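Local coordinates for fucolectin-related protein (Streptococcus pneumoniae, PDB 2WMF) that probably hydrolyses host blood-group carbohydrate antigens, as the catalytic module of a pneumococcal family 98 glycoside hydrolase, at residues W179-E183 with K184-E188; D223-V226 with S227-L231. All coordinates share one frame; numbering follows the deposited sequence.

Contact 1 of 2, residues W179-E183 with K184-E188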
loop_
_atom_site.group_PDB
_atom_site.type_symbol
_atom_site.label_atom_id
_atom_site.label_comp_id
_atom_site.label_asym_id
_atom_site.label_seq_id
_atom_site.Cartn_x
_atom_site.Cartn_y
_atom_site.Cartn_z
ATOM N N TRP A 179 4.780 12.773 -0.973
ATOM C CA TRP A 179 3.682 13.365 -0.185
ATOM C C TRP A 179 2.600 12.314 0.132
ATOM O O TRP A 179 1.902 11.887 -0.769
ATOM C CB TRP A 179 3.048 14.559 -0.939
ATOM C CG TRP A 179 2.132 15.421 -0.106
ATOM C CD1 TRP A 179 1.499 15.081 1.068
ATOM C CD2 TRP A 179 1.734 16.762 -0.398
ATOM N NE1 TRP A 179 0.732 16.121 1.508
ATOM C CE2 TRP A 179 0.845 17.164 0.624
ATOM C CE3 TRP A 179 2.033 17.665 -1.437
ATOM C CZ2 TRP A 179 0.284 18.448 0.655
ATOM C CZ3 TRP A 179 1.481 18.913 -1.423
ATOM C CH2 TRP A 179 0.602 19.301 -0.383
ATOM N N HIS A 180 2.496 11.895 1.396
ATOM C CA HIS A 180 1.458 10.953 1.841
ATOM C C HIS A 180 0.320 11.746 2.472
ATOM O O HIS A 180 0.508 12.502 3.450
ATOM C CB HIS A 180 1.998 9.990 2.916
ATOM C CG HIS A 180 2.960 8.952 2.417
ATOM N ND1 HIS A 180 2.566 7.842 1.695
ATOM C CD2 HIS A 180 4.293 8.820 2.617
ATOM C CE1 HIS A 180 3.626 7.085 1.446
ATOM N NE2 HIS A 180 4.685 7.643 2.003
ATOM N N ASP A 181 -0.892 11.563 1.946
ATOM C CA ASP A 181 -2.072 12.261 2.494
ATOM C C ASP A 181 -3.333 11.610 1.949
ATOM O O ASP A 181 -3.259 10.620 1.205
ATOM C CB ASP A 181 -2.000 13.788 2.230
ATOM C CG ASP A 181 -1.937 14.598 3.492
ATOM O OD1 ASP A 181 -2.591 14.182 4.479
ATOM O OD2 ASP A 181 -1.194 15.628 3.503
ATOM N N HIS A 182 -4.483 12.107 2.372
ATOM C CA HIS A 182 -5.721 11.361 2.201
ATOM C C HIS A 182 -6.926 12.285 2.127
ATOM O O HIS A 182 -6.869 13.424 2.614
ATOM C CB HIS A 182 -5.889 10.370 3.356
ATOM C CG HIS A 182 -6.511 9.093 2.939
ATOM N ND1 HIS A 182 -7.785 8.694 3.275
ATOM C CD2 HIS A 182 -6.023 8.136 2.119
ATOM C CE1 HIS A 182 -8.031 7.520 2.724
ATOM N NE2 HIS A 182 -6.984 7.170 2.002
ATOM N N GLU A 183 -8.000 11.730 1.564
ATOM C CA GLU A 183 -9.342 12.285 1.445
ATOM C C GLU A 183 -9.551 13.031 0.163
ATOM O O GLU A 183 -8.657 13.720 -0.313
ATOM C CB GLU A 183 -9.734 13.093 2.706
ATOM C CG GLU A 183 -9.656 12.220 4.012
ATOM C CD GLU A 183 -10.162 12.928 5.275
ATOM O OE1 GLU A 183 -11.009 13.836 5.164
ATOM O OE2 GLU A 183 -9.754 12.519 6.369
ATOM N N LYS A 184 -10.757 12.926 -0.371
ATOM C CA LYS A 184 -11.074 13.494 -1.677
ATOM C C LYS A 184 -10.946 15.027 -1.661
ATOM O O LYS A 184 -10.269 15.609 -2.500
ATOM C CB LYS A 184 -12.490 13.118 -2.111
ATOM C CG LYS A 184 -12.752 11.591 -2.273
ATOM C CD LYS A 184 -14.236 11.244 -2.136
ATOM C CE LYS A 184 -14.505 9.767 -1.940
ATOM N NZ LYS A 184 -15.814 9.457 -1.220
ATOM N N TRP A 185 -11.637 15.690 -0.728
ATOM C CA TRP A 185 -11.617 17.177 -0.669
ATOM C C TRP A 185 -10.166 17.673 -0.521
ATOM O O TRP A 185 -9.801 18.708 -1.083
ATOM C CB TRP A 185 -12.506 17.675 0.496
ATOM C CG TRP A 185 -11.889 17.398 1.813
ATOM C CD1 TRP A 185 -11.978 16.227 2.553
ATOM C CD2 TRP A 185 -10.986 18.246 2.527
ATOM N NE1 TRP A 185 -11.162 16.317 3.671
ATOM C CE2 TRP A 185 -10.555 17.542 3.680
ATOM C CE3 TRP A 185 -10.488 19.547 2.311
ATOM C CZ2 TRP A 185 -9.683 18.101 4.595
ATOM C CZ3 TRP A 185 -9.586 20.085 3.234
ATOM C CH2 TRP A 185 -9.180 19.352 4.327
ATOM N N PHE A 186 -9.347 16.928 0.226
ATOM C CA PHE A 186 -7.994 17.334 0.552
ATOM C C PHE A 186 -7.143 17.356 -0.728
ATOM O O PHE A 186 -6.501 18.346 -1.073
ATOM C CB PHE A 186 -7.369 16.418 1.629
ATOM C CG PHE A 186 -5.973 16.822 1.984
ATOM C CD1 PHE A 186 -5.733 17.745 2.980
ATOM C CD2 PHE A 186 -4.899 16.341 1.248
ATOM C CE1 PHE A 186 -4.461 18.198 3.277
ATOM C CE2 PHE A 186 -3.582 16.787 1.533
ATOM C CZ PHE A 186 -3.373 17.745 2.544
ATOM N N TRP A 187 -7.107 16.229 -1.420
ATOM C CA TRP A 187 -6.321 16.159 -2.639
ATOM C C TRP A 187 -6.872 17.104 -3.713
ATOM O O TRP A 187 -6.081 17.673 -4.523
ATOM C CB TRP A 187 -6.202 14.704 -3.150
ATOM C CG TRP A 187 -5.200 13.907 -2.403
ATOM C CD1 TRP A 187 -5.422 12.777 -1.687
ATOM C CD2 TRP A 187 -3.778 14.134 -2.341
ATOM N NE1 TRP A 187 -4.250 12.303 -1.153
ATOM C CE2 TRP A 187 -3.226 13.128 -1.524
ATOM C CE3 TRP A 187 -2.925 15.109 -2.871
ATOM C CZ2 TRP A 187 -1.844 13.043 -1.245
ATOM C CZ3 TRP A 187 -1.568 15.061 -2.554
ATOM C CH2 TRP A 187 -1.035 14.025 -1.766
ATOM N N GLU A 188 -8.184 17.278 -3.764
ATOM C CA GLU A 188 -8.766 18.263 -4.690
ATOM C C GLU A 188 -8.176 19.661 -4.384
ATOM O O GLU A 188 -7.795 20.443 -5.276
ATOM C CB GLU A 188 -10.295 18.267 -4.588
ATOM C CG GLU A 188 -10.956 17.106 -5.227
ATOM C CD GLU A 188 -12.422 16.921 -4.869
ATOM O OE1 GLU A 188 -13.024 17.806 -4.169
ATOM O OE2 GLU A 188 -12.987 15.905 -5.344
#
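W187 turns the edge of its indole toward the face of W179, an edge-to-face pair whose planes stand 59° apart; its CH2 lies 3.8 Å from W179 CG, offset toward the rim of that ring. Along the same indole edge, W187 NE1 gives a weak, bent hydrogen bond to D181 O at 3.1 Å. With its CG trans to the backbone N (chi1 -180°), F186 reaches back to D181, and its ring crosses the D181 side chain at about a right angle, with F186 CZ 3.2 Å from D181 OD2. That carboxylate is held through both oxygens: D181 OD2 lies close to the ring plane of W179 and takes W179 NE1 on its anti lone pair at 2.8 Å, and D181 OD1 takes the backbone N-H of N151. The stretch is the beta-to-alpha turn of a TIM-type (beta/alpha)8 barrel, where strand 176-180 passes into helix 184-192. E183 is the N-cap residue: its O receives W187 N at 3.2 Å in a nearly straight bond. Its extended side chain runs beside W185, whose NE1 reaches E183 OE1 at 2.9 Å; OE1 is met on its anti side, 34° out of the carboxylate plane, and lies at the edge of the W185 ring. Farther out, E183 N donates to T222 OG1, F196 meets W179 edge-to-face, and K184 NZ forms salt bridges with E361 and D218.

Contact 2 of 2, residues D223-V226 with S227-L231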
loop_
_atom_site.group_PDB
_atom_site.type_symbol
_atom_site.label_atom_id
_atom_site.label_comp_id
_atom_site.label_asym_id
_atom_site.label_seq_id
_atom_site.Cartn_x
_atom_site.Cartn_y
_atom_site.Cartn_z
ATOM N N ASP A 223 -7.750 6.609 -3.778
ATOM C CA ASP A 223 -7.063 5.801 -4.796
ATOM C C ASP A 223 -7.335 6.348 -6.201
ATOM O O ASP A 223 -6.422 6.375 -7.053
ATOM C CB ASP A 223 -7.474 4.358 -4.733
ATOM C CG ASP A 223 -6.778 3.556 -3.622
ATOM O OD1 ASP A 223 -5.846 4.056 -2.995
ATOM O OD2 ASP A 223 -7.159 2.365 -3.429
ATOM N N SER A 224 -8.578 6.719 -6.480
ATOM C CA SER A 224 -8.977 7.195 -7.817
ATOM C C SER A 224 -8.277 8.513 -8.160
ATOM O O SER A 224 -7.805 8.742 -9.310
ATOM C CB SER A 224 -10.497 7.363 -7.928
ATOM O OG SER A 224 -11.148 6.104 -7.947
ATOM N N ILE A 225 -8.264 9.437 -7.210
ATOM C CA ILE A 225 -7.710 10.772 -7.431
ATOM C C ILE A 225 -6.186 10.722 -7.505
ATOM O O ILE A 225 -5.565 11.356 -8.364
ATOM C CB ILE A 225 -8.149 11.747 -6.286
ATOM C CG1 ILE A 225 -9.629 12.038 -6.380
ATOM C CG2 ILE A 225 -7.362 13.056 -6.329
ATOM C CD1 ILE A 225 -10.169 12.815 -5.136
ATOM N N VAL A 226 -5.574 10.005 -6.574
ATOM C CA VAL A 226 -4.104 9.956 -6.517
ATOM C C VAL A 226 -3.559 9.226 -7.760
ATOM O O VAL A 226 -2.620 9.721 -8.418
ATOM C CB VAL A 226 -3.575 9.430 -5.184
ATOM C CG1 VAL A 226 -2.035 9.179 -5.227
ATOM C CG2 VAL A 226 -3.997 10.395 -3.999
ATOM N N SER A 227 -4.114 8.065 -8.083
ATOM C CA SER A 227 -3.680 7.387 -9.300
ATOM C C SER A 227 -4.066 8.255 -10.533
ATOM O O SER A 227 -3.328 8.318 -11.543
ATOM C CB SER A 227 -4.214 5.957 -9.383
ATOM O OG SER A 227 -5.568 5.872 -9.728
ATOM N N GLY A 228 -5.151 9.000 -10.450
ATOM C CA GLY A 228 -5.551 9.931 -11.518
ATOM C C GLY A 228 -4.499 11.023 -11.762
ATOM O O GLY A 228 -4.246 11.405 -12.918
ATOM N N PHE A 229 -3.862 11.514 -10.701
ATOM C CA PHE A 229 -2.744 12.504 -10.843
ATOM C C PHE A 229 -1.589 11.921 -11.672
ATOM O O PHE A 229 -1.016 12.589 -12.529
ATOM C CB PHE A 229 -2.191 12.916 -9.475
ATOM C CG PHE A 229 -3.122 13.766 -8.610
ATOM C CD1 PHE A 229 -3.993 14.694 -9.142
ATOM C CD2 PHE A 229 -3.036 13.650 -7.238
ATOM C CE1 PHE A 229 -4.753 15.487 -8.302
ATOM C CE2 PHE A 229 -3.787 14.418 -6.411
ATOM C CZ PHE A 229 -4.658 15.320 -6.916
ATOM N N TRP A 230 -1.262 10.671 -11.410
ATOM C CA TRP A 230 -0.199 9.941 -12.116
ATOM C C TRP A 230 -0.610 9.809 -13.586
ATOM O O TRP A 230 0.168 10.107 -14.481
ATOM C CB TRP A 230 -0.022 8.571 -11.460
ATOM C CG TRP A 230 0.868 7.618 -12.179
ATOM C CD1 TRP A 230 2.207 7.787 -12.479
ATOM C CD2 TRP A 230 0.491 6.340 -12.699
ATOM N NE1 TRP A 230 2.665 6.667 -13.171
ATOM C CE2 TRP A 230 1.629 5.764 -13.273
ATOM C CE3 TRP A 230 -0.706 5.597 -12.668
ATOM C CZ2 TRP A 230 1.600 4.489 -13.838
ATOM C CZ3 TRP A 230 -0.728 4.347 -13.250
ATOM C CH2 TRP A 230 0.414 3.801 -13.808
ATOM N N LEU A 231 -1.847 9.365 -13.833
ATOM C CA LEU A 231 -2.341 9.179 -15.211
ATOM C C LEU A 231 -2.392 10.513 -15.972
ATOM O O LEU A 231 -2.302 10.543 -17.214
ATOM C CB LEU A 231 -3.722 8.527 -15.180
ATOM C CG LEU A 231 -3.716 7.060 -14.763
ATOM C CD1 LEU A 231 -5.113 6.447 -14.383
ATOM C CD2 LEU A 231 -3.030 6.198 -15.849
#
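Successive i to i+4 backbone bonds carry helix 219-231 through D223-L231: S227 N to D223 O, G228 N to S224 O at 2.9 Å and F229 N to I225 O at 2.9 Å, with a weaker, longer one from W230 N to V226 O. S227 adds a second bond of its own. With OG set between its backbone N and carbonyl carbon (chi1 76°), the hydroxyl folds back and donates to D223 O at 2.9 Å. S227 N and S227 OG thus grip this one oxygen from opposite faces of its carbonyl plane, satisfying a buried serine hydroxyl within the helix itself. Two residues along, I225 and F229 run alongside each other in the same direction; I225 CG2 sits over the ring face as a CH-pi contact, 4.0 Å from the centroid, and comes within 3.6 Å of F229 CZ. I225 O lies over the same face, toward the rim. On other sides of the helix, S224 OG bonds L374 O and Y353 OH, and W230 meets the ring of W238. Intrahelical serine bonding and i to i+4 apolar packing here belong to the helix of a beta-alpha-beta unit, linking parallel barrel strands 207-212 and 237-243.

Contact 1 and contact 2 lie in helices packed side by side in the layer around the barrel, 184-192 and 219-231, with centres about 11 Å apart, and they pack directly on each other. W187 of contact 1 makes most of the junction: its indole, engaged with W179 and D181, has NE1 3.4 Å from V226 CG2, while W187 CB lies 3.8 Å from I225 CG2. I225 also places CD1 3.6 Å from K184 CA, near the start of helix 184-192, and F229 CZ comes to 3.6 Å from W187 O. The I225-F229 pair of contact 2 therefore forms part of the apolar layer between the helices. Strand 207-212, between them in sequence, backs W179 and W187 through L209.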